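Meso-diaminopimelate dehydrogenase (Clostridium tetani, PDB 3WGY) catalyses the NADP-dependent oxidative deamination of meso-diaminopimelate, here as an engineered variant crystallised with 4-methyl-2-oxovalerate. Local coordinates at residues Phe252-Gly257 against Val266-Leu271. The protein carries 6 engineered substitutions. Residues are numbered along the deposited sequence; the frame is centred on the assembly and turned at random.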
loop_
_atom_site.group_PDB
_atom_site.type_symbol
_atom_site.label_atom_id
_atom_site.label_comp_id
_atom_site.label_asym_id
_atom_site.label_seq_id
_atom_site.Cartn_x
_atom_site.Cartn_y
_atom_site.Cartn_z
ATOM N N PHE B 252 -7.456 7.105 -6.995
ATOM C CA PHE B 252 -7.858 6.417 -5.785
ATOM C C PHE B 252 -8.100 4.933 -6.051
ATOM O O PHE B 252 -8.609 4.559 -7.111
ATOM C CB PHE B 252 -9.165 7.004 -5.237
ATOM C CG PHE B 252 -9.119 8.478 -4.997
ATOM C CD1 PHE B 252 -9.216 9.376 -6.054
ATOM C CD2 PHE B 252 -8.953 8.976 -3.713
ATOM C CE1 PHE B 252 -9.143 10.753 -5.831
ATOM C CE2 PHE B 252 -8.879 10.346 -3.479
ATOM C CZ PHE B 252 -8.973 11.237 -4.541
ATOM N N VAL B 253 -7.708 4.098 -5.092
ATOM C CA VAL B 253 -7.954 2.665 -5.161
ATOM C C VAL B 253 -8.619 2.328 -3.832
ATOM O O VAL B 253 -7.980 2.365 -2.779
ATOM C CB VAL B 253 -6.668 1.840 -5.318
ATOM C CG1 VAL B 253 -7.015 0.359 -5.313
ATOM C CG2 VAL B 253 -5.973 2.206 -6.623
ATOM N N ILE B 254 -9.904 1.999 -3.887
ATOM C CA ILE B 254 -10.663 1.705 -2.684
ATOM C C ILE B 254 -11.267 0.306 -2.605
ATOM O O ILE B 254 -11.945 -0.136 -3.531
ATOM C CB ILE B 254 -11.801 2.721 -2.536
ATOM C CG1 ILE B 254 -11.220 4.136 -2.448
ATOM C CG2 ILE B 254 -12.653 2.376 -1.337
ATOM C CD1 ILE B 254 -12.260 5.219 -2.555
ATOM N N ARG B 255 -11.028 -0.388 -1.500
ATOM C CA ARG B 255 -11.603 -1.717 -1.334
ATOM C C ARG B 255 -12.637 -1.602 -0.243
ATOM O O ARG B 255 -12.319 -1.288 0.914
ATOM C CB ARG B 255 -10.546 -2.759 -0.948
ATOM C CG ARG B 255 -11.091 -4.193 -0.793
ATOM C CD ARG B 255 -11.516 -4.815 -2.135
ATOM N NE ARG B 255 -11.991 -6.195 -1.986
ATOM C CZ ARG B 255 -12.496 -6.929 -2.977
ATOM N NH1 ARG B 255 -12.597 -6.420 -4.199
ATOM N NH2 ARG B 255 -12.896 -8.177 -2.745
ATOM N N SER B 256 -13.884 -1.820 -0.631
ATOM C CA SER B 256 -14.987 -1.765 0.299
ATOM C C SER B 256 -15.407 -3.204 0.523
ATOM O O SER B 256 -15.966 -3.844 -0.367
ATOM C CB SER B 256 -16.160 -0.978 -0.290
ATOM O OG SER B 256 -17.250 -0.977 0.616
ATOM N N GLY B 257 -15.117 -3.716 1.707
ATOM C CA GLY B 257 -15.479 -5.079 2.003
ATOM C C GLY B 257 -16.345 -5.128 3.233
ATOM O O GLY B 257 -16.520 -4.134 3.935
ATOM N N VAL B 266 -13.082 -0.680 5.176
ATOM C CA VAL B 266 -12.636 0.022 3.979
ATOM C C VAL B 266 -11.153 0.365 3.973
ATOM O O VAL B 266 -10.627 0.942 4.931
ATOM C CB VAL B 266 -13.428 1.341 3.767
ATOM C CG1 VAL B 266 -13.023 1.979 2.440
ATOM C CG2 VAL B 266 -14.932 1.071 3.806
ATOM N N MET B 267 -10.502 0.017 2.869
ATOM C CA MET B 267 -9.090 0.281 2.633
ATOM C C MET B 267 -9.008 1.256 1.464
ATOM O O MET B 267 -9.766 1.153 0.483
ATOM C CB MET B 267 -8.363 -1.003 2.249
ATOM C CG MET B 267 -8.458 -2.120 3.281
ATOM S SD MET B 267 -7.995 -3.714 2.541
ATOM C CE MET B 267 -6.288 -3.425 2.160
ATOM N N GLU B 268 -8.093 2.207 1.553
ATOM C CA GLU B 268 -7.938 3.180 0.490
ATOM C C GLU B 268 -6.485 3.561 0.273
ATOM O O GLU B 268 -5.717 3.680 1.223
ATOM C CB GLU B 268 -8.764 4.448 0.807
ATOM C CG GLU B 268 -8.534 5.591 -0.173
ATOM C CD GLU B 268 -9.441 6.805 0.043
ATOM O OE1 GLU B 268 -9.166 7.852 -0.577
ATOM O OE2 GLU B 268 -10.421 6.725 0.811
ATOM N N PHE B 269 -6.109 3.711 -0.990
ATOM C CA PHE B 269 -4.772 4.154 -1.353
ATOM C C PHE B 269 -5.039 5.242 -2.381
ATOM O O PHE B 269 -5.878 5.062 -3.266
ATOM C CB PHE B 269 -3.956 3.037 -2.009
ATOM C CG PHE B 269 -2.578 3.470 -2.447
ATOM C CD1 PHE B 269 -1.532 3.559 -1.530
ATOM C CD2 PHE B 269 -2.334 3.813 -3.770
ATOM C CE1 PHE B 269 -0.257 3.985 -1.934
ATOM C CE2 PHE B 269 -1.072 4.239 -4.183
ATOM C CZ PHE B 269 -0.030 4.324 -3.260
ATOM N N ASN B 270 -4.364 6.374 -2.265
ATOM C CA ASN B 270 -4.573 7.428 -3.244
ATOM C C ASN B 270 -3.310 8.243 -3.426
ATOM O O ASN B 270 -2.430 8.242 -2.567
ATOM C CB ASN B 270 -5.769 8.321 -2.858
ATOM C CG ASN B 270 -5.511 9.151 -1.625
ATOM O OD1 ASN B 270 -4.535 9.889 -1.560
ATOM N ND2 ASN B 270 -6.397 9.047 -0.646
ATOM N N LEU B 271 -3.222 8.912 -4.567
ATOM C CA LEU B 271 -2.071 9.726 -4.904
ATOM C C LEU B 271 -2.510 11.122 -5.344
ATOM O O LEU B 271 -3.520 11.279 -6.031
ATOM C CB LEU B 271 -1.283 9.069 -6.053
ATOM C CG LEU B 271 -0.688 7.672 -5.838
ATOM C CD1 LEU B 271 -0.296 7.078 -7.185
ATOM C CD2 LEU B 271 0.524 7.743 -4.909
HETATM O O HOH W 1 -7.477 -0.023 -1.327
#
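V253 and F269 face each other as a hydrogen-bonded pair of an antiparallel beta hairpin, strands 249-258 and 264-273, in the C-terminal domain. V253 N donates to F269 O at 2.8 Å, and F269 N returns the bond to V253 O at 2.9 Å. Two residues on, R255 and M267 repeat the exchange, with R255 N to M267 O at 2.8 Å and M267 N to R255 O at 3.0 Å. Each of these carbonyls also receives a CA-H from the facing strand. A water gives V253 O a further bond and M267 O a weak one. On the face of V253 and F269, R255 directs NH1 to T144 OG1 and NH2 to L139 O. On the face of F252, I254 and N270, E268 has CG anti to the backbone N (chi1 173°) and runs extended from there beside I254, CG on CG1; its OE1 takes N270 ND2 at 3.0 Å from above the carboxylate plane, plus a salt bridge from R184. The outer edge of 266-271 pairs antiparallel with a strand of the second subunit, carrying the sheet across the dimer. Beside N270, E268 OE1 lies at the edge of the F252 ring, in the ring plane, 3.3 Å from F252 CD2, the carboxylate plane turned 62° from the ring.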